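Side-chain contacts in methyltransferase (PDB 2P7I), which probably transfers methyl groups from S-adenosylmethionine to a substrate not yet identified, as a Rossmann-fold methyltransferase: residues K124-N127 / D128-A132; H92-F95 / E96-Q99; Y22-D25 / F26-H30. All coordinates share one frame; numbering follows the deposited sequence.

Contact 1. Residues K124-N127 / D128-A132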
loop_
_atom_site.group_PDB
_atom_site.type_symbol
_atom_site.label_atom_id
_atom_site.label_comp_id
_atom_site.label_asym_id
_atom_site.label_seq_id
_atom_site.Cartn_x
_atom_site.Cartn_y
_atom_site.Cartn_z
ATOM N N LYS B 124 13.214 -8.997 26.147
ATOM C CA LYS B 124 12.896 -8.753 27.553
ATOM C C LYS B 124 14.166 -8.405 28.359
ATOM O O LYS B 124 14.147 -7.513 29.192
ATOM C CB LYS B 124 12.130 -9.940 28.142
ATOM C CG LYS B 124 11.686 -9.723 29.560
ATOM C CD LYS B 124 10.916 -10.904 30.195
ATOM C CE LYS B 124 10.383 -10.542 31.558
ATOM N NZ LYS B 124 9.687 -11.728 32.135
ATOM N N ARG B 125 15.274 -9.088 28.103
ATOM C CA ARG B 125 16.536 -8.697 28.715
ATOM C C ARG B 125 16.899 -7.284 28.306
ATOM O O ARG B 125 17.343 -6.466 29.120
ATOM C CB ARG B 125 17.669 -9.606 28.282
ATOM C CG ARG B 125 17.667 -10.976 28.866
ATOM C CD ARG B 125 19.107 -11.480 29.043
ATOM N NE ARG B 125 19.731 -10.810 30.178
ATOM C CZ ARG B 125 20.970 -11.040 30.598
ATOM N NH1 ARG B 125 21.740 -11.923 29.981
ATOM N NH2 ARG B 125 21.449 -10.370 31.634
ATOM N N ILE B 126 16.685 -6.970 27.036
ATOM C CA ILE B 126 17.008 -5.652 26.554
ATOM C C ILE B 126 16.166 -4.631 27.325
ATOM O O ILE B 126 16.687 -3.613 27.784
ATOM C CB ILE B 126 16.763 -5.517 25.057
ATOM C CG1 ILE B 126 17.778 -6.332 24.270
ATOM C CG2 ILE B 126 16.818 -4.069 24.630
ATOM C CD1 ILE B 126 17.432 -6.375 22.726
ATOM N N ASN B 127 14.875 -4.910 27.497
ATOM C CA ASN B 127 14.003 -3.974 28.169
ATOM C C ASN B 127 14.377 -3.844 29.630
ATOM O O ASN B 127 14.517 -2.734 30.145
ATOM C CB ASN B 127 12.547 -4.429 28.079
ATOM C CG ASN B 127 11.577 -3.378 28.592
ATOM O OD1 ASN B 127 11.299 -2.410 27.899
ATOM N ND2 ASN B 127 11.102 -3.542 29.833
ATOM N N ASP B 128 14.540 -4.989 30.297
ATOM C CA ASP B 128 14.625 -5.025 31.741
ATOM C C ASP B 128 16.021 -4.816 32.307
ATOM O O ASP B 128 16.182 -4.294 33.408
ATOM C CB ASP B 128 14.112 -6.371 32.263
ATOM C CG ASP B 128 12.627 -6.566 32.066
ATOM O OD1 ASP B 128 11.949 -5.701 31.502
ATOM O OD2 ASP B 128 12.146 -7.617 32.489
ATOM N N ASP B 129 17.032 -5.284 31.590
ATOM C CA ASP B 129 18.407 -5.300 32.101
ATOM C C ASP B 129 19.302 -4.257 31.444
ATOM O O ASP B 129 20.194 -3.701 32.090
ATOM C CB ASP B 129 19.002 -6.661 31.843
ATOM C CG ASP B 129 18.369 -7.737 32.677
ATOM O OD1 ASP B 129 17.648 -7.389 33.628
ATOM O OD2 ASP B 129 18.607 -8.923 32.373
ATOM N N TRP B 130 19.074 -3.976 30.169
ATOM C CA TRP B 130 20.086 -3.251 29.400
ATOM C C TRP B 130 19.745 -1.842 28.954
ATOM O O TRP B 130 20.652 -1.025 28.894
ATOM C CB TRP B 130 20.554 -4.099 28.214
ATOM C CG TRP B 130 21.202 -5.397 28.637
ATOM C CD1 TRP B 130 21.860 -5.650 29.789
ATOM C CD2 TRP B 130 21.247 -6.600 27.866
ATOM N NE1 TRP B 130 22.331 -6.947 29.792
ATOM C CE2 TRP B 130 21.978 -7.543 28.610
ATOM C CE3 TRP B 130 20.793 -6.949 26.588
ATOM C CZ2 TRP B 130 22.208 -8.825 28.146
ATOM C CZ3 TRP B 130 21.038 -8.202 26.115
ATOM C CH2 TRP B 130 21.756 -9.134 26.892
ATOM N N LEU B 131 18.483 -1.525 28.667
ATOM C CA LEU B 131 18.168 -0.159 28.262
ATOM C C LEU B 131 18.326 0.809 29.429
ATOM O O LEU B 131 17.778 0.602 30.498
ATOM C CB LEU B 131 16.741 -0.021 27.718
ATOM C CG LEU B 131 16.480 -0.374 26.263
ATOM C CD1 LEU B 131 14.963 -0.365 26.013
ATOM C CD2 LEU B 131 17.184 0.583 25.303
ATOM N N ALA B 132 19.068 1.879 29.208
ATOM C CA ALA B 132 19.094 2.966 30.158
ATOM C C ALA B 132 17.737 3.654 30.193
ATOM O O ALA B 132 16.913 3.491 29.305
ATOM C CB ALA B 132 20.207 3.953 29.808
HETATM O O HOH W 1 16.703 -1.535 31.597
#
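Ile126 meets Trp130 and Leu131 where helix 119-130 of the Rossmann-like methyltransferase fold ends in a wider, pi-type turn and passes directly into strand 131-132. This inner side is tightly packed. Ile126 CG1 lies 3.9 Å from Trp130 CE3, its CG2 branch touches Leu131 CG, and of the central sheet Ile107 packs on all three and Leu49 on Ile126 and Trp130. The turn shows in the backbone as well: Leu131 N donates to Ile126 O at 2.9 Å, five residues back, while Trp130 N makes weak bonds to Arg125 O and Ile126 O. Asn127 is a buried amide: ND2 gives Asp128 OD1 a nearly straight bond (2.9 Å, 172°), and OD1 accepts from Gly247 N. The exposed side is looser. Lys124 runs extended, and its NZ stays 4.8 Å from Asp128 OD2, so only its methylenes pass close to that carboxylate. Arg125 joins the indole to the Asp129 carboxylate: bends at chi2 and chi3 bring its guanidinium to the CZ2 corner of the indole, the planes 40° apart, and NH1 goes on to Ala98 O. Trp130 CZ2 sits 3.5 Å from Arg125 CZ, over the centre of one guanidinium face, while NE and NH2 at the edge both grip Asp129 OD2, NE at 3.1 Å.

Contact 2. Residues H92-F95 / E96-Q99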
loop_
_atom_site.group_PDB
_atom_site.type_symbol
_atom_site.label_atom_id
_atom_site.label_comp_id
_atom_site.label_asym_id
_atom_site.label_seq_id
_atom_site.Cartn_x
_atom_site.Cartn_y
_atom_site.Cartn_z
ATOM N N HIS B 92 32.526 -11.440 24.807
ATOM C CA HIS B 92 32.375 -12.691 24.103
ATOM C C HIS B 92 31.405 -13.510 24.931
ATOM O O HIS B 92 31.776 -14.047 25.969
ATOM C CB HIS B 92 33.736 -13.388 23.974
ATOM C CG HIS B 92 33.657 -14.752 23.369
ATOM N ND1 HIS B 92 34.520 -15.771 23.718
ATOM C CD2 HIS B 92 32.811 -15.274 22.452
ATOM C CE1 HIS B 92 34.209 -16.858 23.034
ATOM N NE2 HIS B 92 33.169 -16.585 22.265
ATOM N N SER B 93 30.146 -13.567 24.509
ATOM C CA SER B 93 29.132 -14.277 25.266
ATOM C C SER B 93 27.945 -14.544 24.392
ATOM O O SER B 93 27.736 -13.840 23.409
ATOM C CB SER B 93 28.672 -13.425 26.451
ATOM O OG SER B 93 27.701 -14.115 27.231
ATOM N N ARG B 94 27.155 -15.547 24.766
ATOM C CA ARG B 94 25.805 -15.682 24.250
ATOM C C ARG B 94 24.931 -14.712 25.026
ATOM O O ARG B 94 25.211 -14.392 26.184
ATOM C CB ARG B 94 25.282 -17.098 24.432
ATOM C CG ARG B 94 26.154 -18.151 23.774
ATOM C CD ARG B 94 25.526 -19.506 23.934
ATOM N NE ARG B 94 24.155 -19.476 23.435
ATOM C CZ ARG B 94 23.756 -19.847 22.213
ATOM N NH1 ARG B 94 24.618 -20.335 21.316
ATOM N NH2 ARG B 94 22.464 -19.761 21.891
ATOM N N PHE B 95 23.860 -14.247 24.404
ATOM C CA PHE B 95 23.077 -13.191 24.999
ATOM C C PHE B 95 22.486 -13.593 26.349
ATOM O O PHE B 95 22.417 -12.787 27.276
ATOM C CB PHE B 95 21.964 -12.748 24.047
ATOM C CG PHE B 95 22.456 -12.225 22.703
ATOM C CD1 PHE B 95 23.460 -11.284 22.616
ATOM C CD2 PHE B 95 21.876 -12.652 21.529
ATOM C CE1 PHE B 95 23.889 -10.796 21.367
ATOM C CE2 PHE B 95 22.286 -12.163 20.304
ATOM C CZ PHE B 95 23.297 -11.242 20.221
ATOM N N GLU B 96 22.067 -14.846 26.467
ATOM C CA GLU B 96 21.388 -15.292 27.678
ATOM C C GLU B 96 22.313 -15.326 28.891
ATOM O O GLU B 96 21.824 -15.222 30.014
ATOM C CB GLU B 96 20.721 -16.652 27.472
ATOM C CG GLU B 96 21.653 -17.720 26.912
ATOM C CD GLU B 96 21.628 -17.813 25.385
ATOM O OE1 GLU B 96 21.622 -16.769 24.682
ATOM O OE2 GLU B 96 21.615 -18.953 24.885
ATOM N N ASP B 97 23.623 -15.447 28.661
ATOM C CA ASP B 97 24.633 -15.488 29.741
ATOM C C ASP B 97 25.324 -14.155 29.994
ATOM O O ASP B 97 26.098 -14.036 30.934
ATOM C CB ASP B 97 25.770 -16.475 29.410
ATOM C CG ASP B 97 25.276 -17.834 28.961
ATOM O OD1 ASP B 97 24.289 -18.350 29.535
ATOM O OD2 ASP B 97 25.897 -18.390 28.026
ATOM N N ALA B 98 25.096 -13.176 29.136
ATOM C CA ALA B 98 25.863 -11.947 29.144
ATOM C C ALA B 98 25.576 -11.118 30.392
ATOM O O ALA B 98 24.422 -10.851 30.750
ATOM C CB ALA B 98 25.578 -11.134 27.875
ATOM N N GLN B 99 26.649 -10.720 31.058
ATOM C CA GLN B 99 26.564 -9.872 32.227
ATOM C C GLN B 99 27.216 -8.564 31.837
ATOM O O GLN B 99 28.426 -8.498 31.690
ATOM C CB GLN B 99 27.318 -10.516 33.386
ATOM C CG GLN B 99 26.760 -11.867 33.796
ATOM C CD GLN B 99 25.587 -11.744 34.757
ATOM O OE1 GLN B 99 25.787 -11.617 35.971
ATOM N NE2 GLN B 99 24.356 -11.789 34.225
HETATM O O HOH W 2 27.861 -17.449 26.760
#
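Arg94 O is gripped from opposite faces of its carbonyl plane, by Ser93 OG at 2.7 Å and by Asp97 N at 3.1 Å. The Asp97 bond closes a turn in the loop that leads from strand 88-92 toward strand 104-110 of the Rossmann-like sheet, and the serine hydroxyl holds the same oxygen from the other face. Ser93 can reach this oxygen because OG stands anti to its own nitrogen (chi1 -178°), beside the carbonyl carbon that leads into Arg94; the hydroxyl then also lies against Asp97 CB and Ala98. One residue further on, Ala98 N donates to Phe95 O at 3.3 Å, coming from well above the carbonyl plane. A water links the turn's two ends, accepting from Arg94 N and donating to Asp97 OD2.

Over the exposed surface, Arg94 and Glu96 lie side by side and point the same way. NE and NH2 of Arg94 both hold a single oxygen, Glu96 OE2, with NE at 3.0 Å. That oxygen lies in the guanidinium plane, but the carboxylate is turned 81° to it: NE meets OE2 from above the carboxylate plane and NH2 close to it on the syn side. The Phe95 side chain packs on Leu122 of helix 119-130 and on Val112 and Ile116. The chemistry implies a turn shaped mainly by backbone acceptors, with the one-oxygen salt bridge as a solvent-side brace whose strength water would probably temper.

Contact 3. Residues Y22-D25 / F26-H30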
loop_
_atom_site.group_PDB
_atom_site.type_symbol
_atom_site.label_atom_id
_atom_site.label_comp_id
_atom_site.label_asym_id
_atom_site.label_seq_id
_atom_site.Cartn_x
_atom_site.Cartn_y
_atom_site.Cartn_z
ATOM N N TYR B 22 30.813 -6.086 -4.842
ATOM C CA TYR B 22 29.531 -5.553 -4.250
ATOM C C TYR B 22 28.656 -6.621 -3.606
ATOM O O TYR B 22 28.311 -7.624 -4.237
ATOM C CB TYR B 22 28.698 -4.791 -5.286
ATOM C CG TYR B 22 29.283 -3.442 -5.615
ATOM C CD1 TYR B 22 29.399 -2.457 -4.634
ATOM C CD2 TYR B 22 29.744 -3.156 -6.898
ATOM C CE1 TYR B 22 29.951 -1.221 -4.919
ATOM C CE2 TYR B 22 30.295 -1.917 -7.199
ATOM C CZ TYR B 22 30.397 -0.953 -6.207
ATOM O OH TYR B 22 30.950 0.275 -6.507
ATOM N N ASN B 23 28.331 -6.391 -2.334
ATOM C CA ASN B 23 27.362 -7.183 -1.601
ATOM C C ASN B 23 26.267 -6.209 -1.162
ATOM O O ASN B 23 26.543 -5.209 -0.504
ATOM C CB ASN B 23 28.005 -7.872 -0.392
ATOM C CG ASN B 23 26.972 -8.428 0.599
ATOM O OD1 ASN B 23 27.173 -8.372 1.815
ATOM N ND2 ASN B 23 25.863 -8.955 0.083
ATOM N N PHE B 24 25.041 -6.502 -1.571
ATOM C CA PHE B 24 23.913 -5.630 -1.328
ATOM C C PHE B 24 23.759 -5.337 0.166
ATOM O O PHE B 24 23.562 -4.182 0.560
ATOM C CB PHE B 24 22.648 -6.275 -1.896
ATOM C CG PHE B 24 21.410 -5.466 -1.696
ATOM C CD1 PHE B 24 21.187 -4.333 -2.456
ATOM C CD2 PHE B 24 20.456 -5.844 -0.776
ATOM C CE1 PHE B 24 20.015 -3.581 -2.270
ATOM C CE2 PHE B 24 19.279 -5.082 -0.589
ATOM C CZ PHE B 24 19.079 -3.958 -1.312
ATOM N N ASP B 25 23.873 -6.367 0.998
ATOM C CA ASP B 25 23.677 -6.189 2.449
ATOM C C ASP B 25 24.703 -5.259 3.099
ATOM O O ASP B 25 24.367 -4.373 3.890
ATOM C CB ASP B 25 23.698 -7.532 3.153
ATOM C CG ASP B 25 22.661 -8.485 2.600
ATOM O OD1 ASP B 25 21.443 -8.127 2.562
ATOM O OD2 ASP B 25 23.077 -9.596 2.197
ATOM N N PHE B 26 25.950 -5.444 2.714
ATOM C CA PHE B 26 27.046 -4.692 3.304
ATOM C C PHE B 26 27.214 -3.321 2.648
ATOM O O PHE B 26 27.462 -2.337 3.335
ATOM C CB PHE B 26 28.354 -5.498 3.220
ATOM C CG PHE B 26 28.460 -6.612 4.241
ATOM C CD1 PHE B 26 27.337 -7.298 4.699
ATOM C CD2 PHE B 26 29.693 -6.996 4.714
ATOM C CE1 PHE B 26 27.447 -8.323 5.623
ATOM C CE2 PHE B 26 29.804 -8.021 5.633
ATOM C CZ PHE B 26 28.675 -8.680 6.090
ATOM N N ASP B 27 27.059 -3.249 1.333
ATOM C CA ASP B 27 27.344 -2.026 0.606
ATOM C C ASP B 27 26.153 -1.112 0.467
ATOM O O ASP B 27 26.320 0.094 0.351
ATOM C CB ASP B 27 27.905 -2.354 -0.778
ATOM C CG ASP B 27 29.241 -3.072 -0.694
ATOM O OD1 ASP B 27 30.126 -2.546 -0.001
ATOM O OD2 ASP B 27 29.381 -4.164 -1.271
ATOM N N VAL B 28 24.955 -1.669 0.486
ATOM C CA VAL B 28 23.758 -0.856 0.290
ATOM C C VAL B 28 22.972 -0.772 1.600
ATOM O O VAL B 28 22.688 0.329 2.106
ATOM C CB VAL B 28 22.877 -1.370 -0.878
ATOM C CG1 VAL B 28 21.540 -0.640 -0.895
ATOM C CG2 VAL B 28 23.582 -1.205 -2.220
HETATM N N MSE B 29 22.655 -1.913 2.193
HETATM C CA MSE B 29 21.776 -1.888 3.343
HETATM C C MSE B 29 22.400 -1.322 4.621
HETATM O O MSE B 29 21.717 -0.617 5.378
HETATM C CB MSE B 29 21.214 -3.277 3.586
HETATM C CG MSE B 29 20.234 -3.798 2.544
HETATM SE SE MSE B 29 18.727 -2.654 2.328
HETATM C CE MSE B 29 18.068 -2.913 4.107
ATOM N N HIS B 30 23.662 -1.659 4.912
ATOM C CA HIS B 30 24.317 -1.133 6.121
ATOM C C HIS B 30 24.317 0.400 6.169
ATOM O O HIS B 30 23.915 0.982 7.155
ATOM C CB HIS B 30 25.723 -1.690 6.297
ATOM C CG HIS B 30 25.768 -3.100 6.791
ATOM N ND1 HIS B 30 26.945 -3.723 7.141
ATOM C CD2 HIS B 30 24.788 -4.010 7.002
ATOM C CE1 HIS B 30 26.692 -4.948 7.553
ATOM N NE2 HIS B 30 25.394 -5.151 7.474
#
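Asn23 and Asp27 exchange hydrogen bonds at the N-terminus of helix 24-37, which leads into the Rossmann-like methyltransferase fold. Among the polar contacts, Asn23 N donates almost straight to Asp27 OD2 (2.7 Å, 169°), and Asp27 N returns a bond to Asn23 O, also at 2.7 Å. Asn23 is the N-cap: with CG anti to the backbone N (chi1 166°), OD1 turns back over the first turn and takes a weak bond from Phe26 N at 3.3 Å. A pi-type turn follows, in which Phe24 O accepts from both Val28 N and Met29 N.

The apolar contacts gather on the buried side. Phe24 CE1 touches Val28 CG1 at 3.6 Å and CE2 touches selenomethionine Met29 CG at 3.5 Å. The selenium adds an oblique Met-aromatic contact, 4.6 Å from the ring centroid, while Trp209 stacks on the same phenyl group and Phe200 meets it edge-to-face.

Of the aromatic contacts with polar groups, Tyr22 turns its ring edge to Asp27 OD2, the planes 86° apart, and the His30 ring lies with one face over the Asp25 carbonyl. Oxygens of Asp27, Asp210 and Asn23 thus take up the amides of Asn23, Phe24 and, weakly, Phe26; the helix dipole probably favours a charged Asp27.

How the contacts relate
Contacts 1 and 2 are neighbours, their centres 13 Å apart: Arg125 of helix 119-130 reaches the carbonyl oxygen of Ala98 and so ties the loop after strand 88-92 to that helix. Contact 3 stands apart, 28 to 29 Å from the other two between centres, and opposite contact 1 across the middle of the chain. Contact 2 is a surface turn of polar bonds and a salt bridge. Contacts 1 and 3 are both partly buried, and each combines buried apolar packing with polar bonds, mostly toward the surface. Each contains a pi-type turn, but contact 1 ends its helix and runs into a strand, whereas contact 3 begins one with a side-chain cap.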